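Peroxinectin A (Dictyostelium discoideum, PDB 6ERC) uses hydrogen peroxide to oxidise phenolic donors, iodide and thiocyanate at a heme, as a secreted glycoprotein of the animal heme peroxidase family. Local coordinates at residues E354-Y359 with G438-D443; P394-R399 with K428-I433. All coordinates share one frame; numbering follows the deposited sequence.

Contact 1 (E354-Y359 with G438-D443). With CA (calcium ion), chain G.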
loop_
_atom_site.group_PDB
_atom_site.type_symbol
_atom_site.label_atom_id
_atom_site.label_comp_id
_atom_site.label_asym_id
_atom_site.label_seq_id
_atom_site.Cartn_x
_atom_site.Cartn_y
_atom_site.Cartn_z
ATOM N N GLU A 354 11.244 4.307 10.506
ATOM C CA GLU A 354 10.891 3.836 11.835
ATOM C C GLU A 354 10.862 2.308 11.866
ATOM O O GLU A 354 10.777 1.643 10.831
ATOM C CB GLU A 354 9.531 4.415 12.231
ATOM C CG GLU A 354 9.268 4.512 13.717
ATOM C CD GLU A 354 10.307 5.325 14.455
ATOM O OE1 GLU A 354 10.431 6.530 14.146
ATOM O OE2 GLU A 354 10.996 4.759 15.333
ATOM N N ASN A 355 10.936 1.752 13.073
ATOM C CA ASN A 355 10.960 0.306 13.230
ATOM C C ASN A 355 9.562 -0.280 13.078
ATOM O O ASN A 355 8.557 0.373 13.371
ATOM C CB ASN A 355 11.526 -0.077 14.594
ATOM C CG ASN A 355 12.009 -1.512 14.643
ATOM O OD1 ASN A 355 12.789 -1.947 13.798
ATOM N ND2 ASN A 355 11.542 -2.256 15.634
ATOM N N ILE A 356 9.505 -1.525 12.619
ATOM C CA ILE A 356 8.242 -2.237 12.466
ATOM C C ILE A 356 7.967 -2.957 13.778
ATOM O O ILE A 356 8.605 -3.965 14.096
ATOM C CB ILE A 356 8.271 -3.211 11.285
ATOM C CG1 ILE A 356 8.382 -2.433 9.973
ATOM C CG2 ILE A 356 7.003 -4.062 11.266
ATOM C CD1 ILE A 356 8.952 -3.234 8.830
ATOM N N ASP A 357 7.012 -2.437 14.534
ATOM C CA ASP A 357 6.719 -2.910 15.875
ATOM C C ASP A 357 5.311 -2.438 16.218
ATOM O O ASP A 357 4.583 -1.940 15.355
ATOM C CB ASP A 357 7.784 -2.402 16.848
ATOM C CG ASP A 357 8.061 -0.927 16.674
ATOM O OD1 ASP A 357 7.166 -0.209 16.180
ATOM O OD2 ASP A 357 9.174 -0.486 17.016
ATOM N N ILE A 358 4.917 -2.590 17.481
ATOM C CA ILE A 358 3.560 -2.217 17.857
ATOM C C ILE A 358 3.346 -0.710 17.813
ATOM O O ILE A 358 2.198 -0.257 17.835
ATOM C CB ILE A 358 3.219 -2.761 19.255
ATOM C CG1 ILE A 358 4.195 -2.219 20.304
ATOM C CG2 ILE A 358 3.226 -4.283 19.237
ATOM C CD1 ILE A 358 3.763 -2.475 21.730
ATOM N N TYR A 359 4.410 0.083 17.737
ATOM C CA TYR A 359 4.302 1.525 17.901
ATOM C C TYR A 359 4.064 2.237 16.580
ATOM O O TYR A 359 4.694 1.926 15.566
ATOM C CB TYR A 359 5.564 2.063 18.557
ATOM C CG TYR A 359 5.897 1.282 19.783
ATOM C CD1 TYR A 359 5.189 1.479 20.955
ATOM C CD2 TYR A 359 6.890 0.315 19.764
ATOM C CE1 TYR A 359 5.473 0.756 22.082
ATOM C CE2 TYR A 359 7.182 -0.418 20.889
ATOM C CZ TYR A 359 6.469 -0.193 22.046
ATOM O OH TYR A 359 6.761 -0.920 23.173
ATOM N N GLY A 438 -0.694 -8.884 17.015
ATOM C CA GLY A 438 0.173 -10.009 17.323
ATOM C C GLY A 438 1.330 -10.125 16.352
ATOM O O GLY A 438 2.491 -10.233 16.759
ATOM N N GLY A 439 1.031 -10.099 15.050
ATOM C CA GLY A 439 2.088 -10.187 14.056
ATOM C C GLY A 439 3.098 -9.064 14.184
ATOM O O GLY A 439 4.298 -9.270 13.994
ATOM N N LEU A 440 2.625 -7.860 14.505
ATOM C CA LEU A 440 3.536 -6.742 14.718
ATOM C C LEU A 440 4.437 -6.976 15.923
ATOM O O LEU A 440 5.607 -6.575 15.915
ATOM C CB LEU A 440 2.740 -5.451 14.893
ATOM C CG LEU A 440 2.174 -4.880 13.596
ATOM C CD1 LEU A 440 1.200 -3.752 13.873
ATOM C CD2 LEU A 440 3.301 -4.396 12.701
ATOM N N ALA A 441 3.911 -7.619 16.969
ATOM C CA ALA A 441 4.668 -7.799 18.202
ATOM C C ALA A 441 5.753 -8.860 18.073
ATOM O O ALA A 441 6.650 -8.916 18.922
ATOM C CB ALA A 441 3.722 -8.164 19.346
ATOM N N GLU A 442 5.694 -9.695 17.039
ATOM C CA GLU A 442 6.653 -10.776 16.881
ATOM C C GLU A 442 8.055 -10.233 16.629
ATOM O O GLU A 442 8.247 -9.107 16.161
ATOM C CB GLU A 442 6.246 -11.689 15.723
ATOM C CG GLU A 442 4.955 -12.452 15.959
ATOM C CD GLU A 442 4.556 -13.317 14.781
ATOM O OE1 GLU A 442 5.234 -13.252 13.732
ATOM O OE2 GLU A 442 3.563 -14.064 14.908
ATOM N N ASP A 443 9.045 -11.060 16.951
ATOM C CA ASP A 443 10.420 -10.767 16.574
ATOM C C ASP A 443 10.589 -10.933 15.068
ATOM O O ASP A 443 9.979 -11.810 14.453
ATOM C CB ASP A 443 11.383 -11.694 17.317
ATOM C CG ASP A 443 11.185 -11.655 18.818
ATOM O OD1 ASP A 443 10.952 -10.554 19.359
ATOM O OD2 ASP A 443 11.256 -12.728 19.454
HETATM CA CA CA G . 6.818 1.522 14.614
HETATM O O HOH W 1 8.659 2.076 15.964
HETATM O O HOH W 2 6.517 -4.731 18.417
HETATM O O HOH W 3 6.601 3.884 14.789
#

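Contact 2 (P394-R399 with K428-I433)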
loop_
_atom_site.group_PDB
_atom_site.type_symbol
_atom_site.label_atom_id
_atom_site.label_comp_id
_atom_site.label_asym_id
_atom_site.label_seq_id
_atom_site.Cartn_x
_atom_site.Cartn_y
_atom_site.Cartn_z
ATOM N N PRO A 394 -8.493 -14.444 15.252
ATOM C CA PRO A 394 -7.514 -14.044 16.268
ATOM C C PRO A 394 -6.110 -14.533 15.939
ATOM O O PRO A 394 -5.905 -15.442 15.132
ATOM C CB PRO A 394 -8.044 -14.702 17.547
ATOM C CG PRO A 394 -9.495 -14.885 17.301
ATOM C CD PRO A 394 -9.633 -15.166 15.842
ATOM N N TYR A 395 -5.135 -13.913 16.606
ATOM C CA TYR A 395 -3.724 -14.194 16.356
ATOM C C TYR A 395 -3.442 -15.694 16.340
ATOM O O TYR A 395 -2.913 -16.229 15.361
ATOM C CB TYR A 395 -2.879 -13.482 17.417
ATOM C CG TYR A 395 -1.394 -13.767 17.356
ATOM C CD1 TYR A 395 -0.634 -13.389 16.255
ATOM C CD2 TYR A 395 -0.747 -14.389 18.418
ATOM C CE1 TYR A 395 0.725 -13.641 16.207
ATOM C CE2 TYR A 395 0.608 -14.643 18.379
ATOM C CZ TYR A 395 1.341 -14.267 17.275
ATOM O OH TYR A 395 2.694 -14.524 17.239
ATOM N N ASN A 396 -3.792 -16.394 17.422
ATOM C CA ASN A 396 -3.482 -17.819 17.499
ATOM C C ASN A 396 -4.311 -18.637 16.516
ATOM O O ASN A 396 -3.844 -19.674 16.033
ATOM C CB ASN A 396 -3.690 -18.336 18.924
ATOM C CG ASN A 396 -2.378 -18.608 19.649
ATOM O OD1 ASN A 396 -1.324 -18.738 19.027
ATOM N ND2 ASN A 396 -2.444 -18.708 20.973
ATOM N N SER A 397 -5.536 -18.201 16.209
ATOM C CA SER A 397 -6.333 -18.911 15.213
ATOM C C SER A 397 -5.715 -18.784 13.826
ATOM O O SER A 397 -5.673 -19.759 13.066
ATOM C CB SER A 397 -7.765 -18.379 15.207
ATOM O OG SER A 397 -8.555 -19.074 14.256
ATOM N N LEU A 398 -5.229 -17.592 13.479
ATOM C CA LEU A 398 -4.593 -17.400 12.180
ATOM C C LEU A 398 -3.370 -18.296 12.035
ATOM O O LEU A 398 -3.196 -18.967 11.011
ATOM C CB LEU A 398 -4.210 -15.929 12.001
ATOM C CG LEU A 398 -3.491 -15.562 10.701
ATOM C CD1 LEU A 398 -4.352 -15.896 9.495
ATOM C CD2 LEU A 398 -3.122 -14.090 10.703
ATOM N N ARG A 399 -2.508 -18.320 13.054
ATOM C CA ARG A 399 -1.310 -19.152 12.997
ATOM C C ARG A 399 -1.666 -20.610 12.733
ATOM O O ARG A 399 -1.067 -21.261 11.867
ATOM C CB ARG A 399 -0.517 -19.015 14.298
ATOM C CG ARG A 399 0.203 -17.685 14.447
ATOM C CD ARG A 399 0.979 -17.595 15.754
ATOM N NE ARG A 399 2.031 -18.607 15.851
ATOM C CZ ARG A 399 3.248 -18.487 15.327
ATOM N NH1 ARG A 399 3.589 -17.397 14.652
ATOM N NH2 ARG A 399 4.130 -19.466 15.476
ATOM N N LYS A 428 -6.776 -10.188 27.734
ATOM C CA LYS A 428 -6.674 -11.063 28.892
ATOM C C LYS A 428 -6.116 -12.434 28.542
ATOM O O LYS A 428 -5.623 -13.134 29.433
ATOM C CB LYS A 428 -8.045 -11.215 29.566
ATOM C CG LYS A 428 -9.078 -11.971 28.749
ATOM C CD LYS A 428 -10.471 -11.800 29.344
ATOM C CE LYS A 428 -11.504 -12.659 28.623
ATOM N NZ LYS A 428 -11.324 -14.113 28.902
ATOM N N SER A 429 -6.165 -12.824 27.270
ATOM C CA SER A 429 -5.606 -14.090 26.820
ATOM C C SER A 429 -4.857 -13.878 25.513
ATOM O O SER A 429 -5.154 -12.952 24.755
ATOM C CB SER A 429 -6.699 -15.149 26.627
ATOM O OG SER A 429 -6.161 -16.342 26.087
ATOM N N VAL A 430 -3.876 -14.747 25.257
ATOM C CA VAL A 430 -3.171 -14.698 23.979
ATOM C C VAL A 430 -4.125 -15.025 22.840
ATOM O O VAL A 430 -4.031 -14.452 21.748
ATOM C CB VAL A 430 -1.955 -15.646 23.986
ATOM C CG1 VAL A 430 -0.927 -15.193 25.011
ATOM C CG2 VAL A 430 -2.381 -17.090 24.236
ATOM N N ASP A 431 -5.066 -15.940 23.076
ATOM C CA ASP A 431 -6.048 -16.298 22.061
ATOM C C ASP A 431 -7.077 -15.200 21.818
ATOM O O ASP A 431 -7.973 -15.393 20.989
ATOM C CB ASP A 431 -6.751 -17.595 22.461
ATOM C CG ASP A 431 -5.819 -18.794 22.439
ATOM O OD1 ASP A 431 -5.299 -19.124 21.352
ATOM O OD2 ASP A 431 -5.597 -19.402 23.509
ATOM N N ASP A 432 -6.982 -14.071 22.521
ATOM C CA ASP A 432 -7.814 -12.904 22.256
ATOM C C ASP A 432 -7.081 -11.828 21.471
ATOM O O ASP A 432 -7.697 -10.822 21.101
ATOM C CB ASP A 432 -8.322 -12.303 23.572
ATOM C CG ASP A 432 -9.074 -13.302 24.422
ATOM O OD1 ASP A 432 -9.692 -14.226 23.853
ATOM O OD2 ASP A 432 -9.050 -13.158 25.662
ATOM N N ILE A 433 -5.786 -12.008 21.210
ATOM C CA ILE A 433 -5.005 -10.983 20.532
ATOM C C ILE A 433 -5.476 -10.843 19.091
ATOM O O ILE A 433 -5.713 -11.839 18.395
ATOM C CB ILE A 433 -3.505 -11.324 20.592
ATOM C CG1 ILE A 433 -3.042 -11.454 22.048
ATOM C CG2 ILE A 433 -2.691 -10.255 19.889
ATOM C CD1 ILE A 433 -1.628 -11.983 22.206
HETATM O O HOH W 4 -5.232 -14.602 19.373
#

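Contact 1 (E354-Y359 with G438-D443)
Leu-440, near the end of helix 435-441, packs against the calcium-binding loop 354-359, whose Asp-357 closes an Asx turn. The leucine's CB and both its methyls gather around the carbonyl oxygen of Asp-357, with CD2 3.8 Å from Asp-357 O. CD2 also meets CG2 of Ile-356 at 4.0 Å, the two side chains crossing at about a right angle. Beside them CG2 of Ile-358 rests on CB of Ala-441, 3.9 Å away, where a small residue lets helix and loop come close. A bridging water supplies the polar link: it accepts from Ile-358 N and donates to Leu-440 O, giving a partner to a carbonyl near the helix end. An alanine in place of Leu-440 would probably open a gap beside Asp-357 O where CG and the two methyls had been, and leave CG2 of Ile-356 without this neighbour. Farther out, Phe-56 and Phe-454 also touch the leucine. On the side away from the helix, the loop binds calcium through Asn-355 O, Asp-357 OD1 and Tyr-359 O, each at 2.4 Å, with two waters and Ser-306 among the other ligands. Aspartate suits its place because its CG, between the backbone N and the carbonyl carbon (chi1 47°), carries two oxygens with separate tasks. OD1 binds the metal and accepts from Tyr-359 N, while OD2 receives Asn-355 ND2 at 3.3 Å. Both donors approach from above the carboxylate plane. CG1 of Ile-358 sits 3.4 Å above the centre of the Tyr-359 ring, and Asp-357 OD2 lies in plane at the ring edge.

Contact 2 (P394-R399 with K428-I433)
Tyr-395 N donates to Ile-433 O at 2.8 Å in a nearly straight bond (172°), joining the first turn of helix 395-401 to the loop that leads into helix 435-441. A second bond runs from Asn-396 ND2 to Asp-431 OD1, 2.9 Å long but more bent. The amide reaches this oxygen from above the carboxylate plane, the two flat groups being turned 43° apart. The other end of the amide, OD1, accepts from Val-407 N, so asparagine suits a place that asks for both donor and acceptor, which fix its rotation. A water completes the polar layer, accepting from Asn-396 N and donating to Val-430 O and Ile-433 O. Pro-394, at the N-cap, has no backbone N-H to satisfy; its CB lies 3.5 Å from Asp-431 O. Apolar packing lies beside these bonds. CB of Tyr-395 meets CB of Ile-433 at 3.9 Å, while CG, anti to the backbone N (chi1 175°), starts the ring away from the loop. CG2 of Val-430 touches Asn-396 ND2, and Trp-410 packs on both Val-430 and Ile-433. The first helical turn has amide N-H groups without acceptors inside the helix, and here the loop carbonyl and the water serve two of them; the carboxylate of Asp-431, near this helix end and in a long, weak ion pair with Arg-400, would probably also be favoured by the helix dipole.

Contact 2 is nested within the stretch of chain that contact 1 closes, and their centres lie 16 Å apart on the same side of the chain's centre. Helix 435-441 connects them: it follows 428-433 and ends in 438-443. They also touch directly through Glu-442, whose OE2 stands 2.5 Å from Tyr-395 OH, a probable hydrogen bond, and 3.3 Å from Arg-399 NH1, a weak, long ion pair. Gly-438 and Gly-439, lacking side chains, let the tyrosine ring approach. Contact 1 holds three calcium ligands, and the side chain of Ile-356 is about 7 Å from the heme; its centre is about 17 Å from the chain's centre against about 25 Å for contact 2, which is away from the annotated sites.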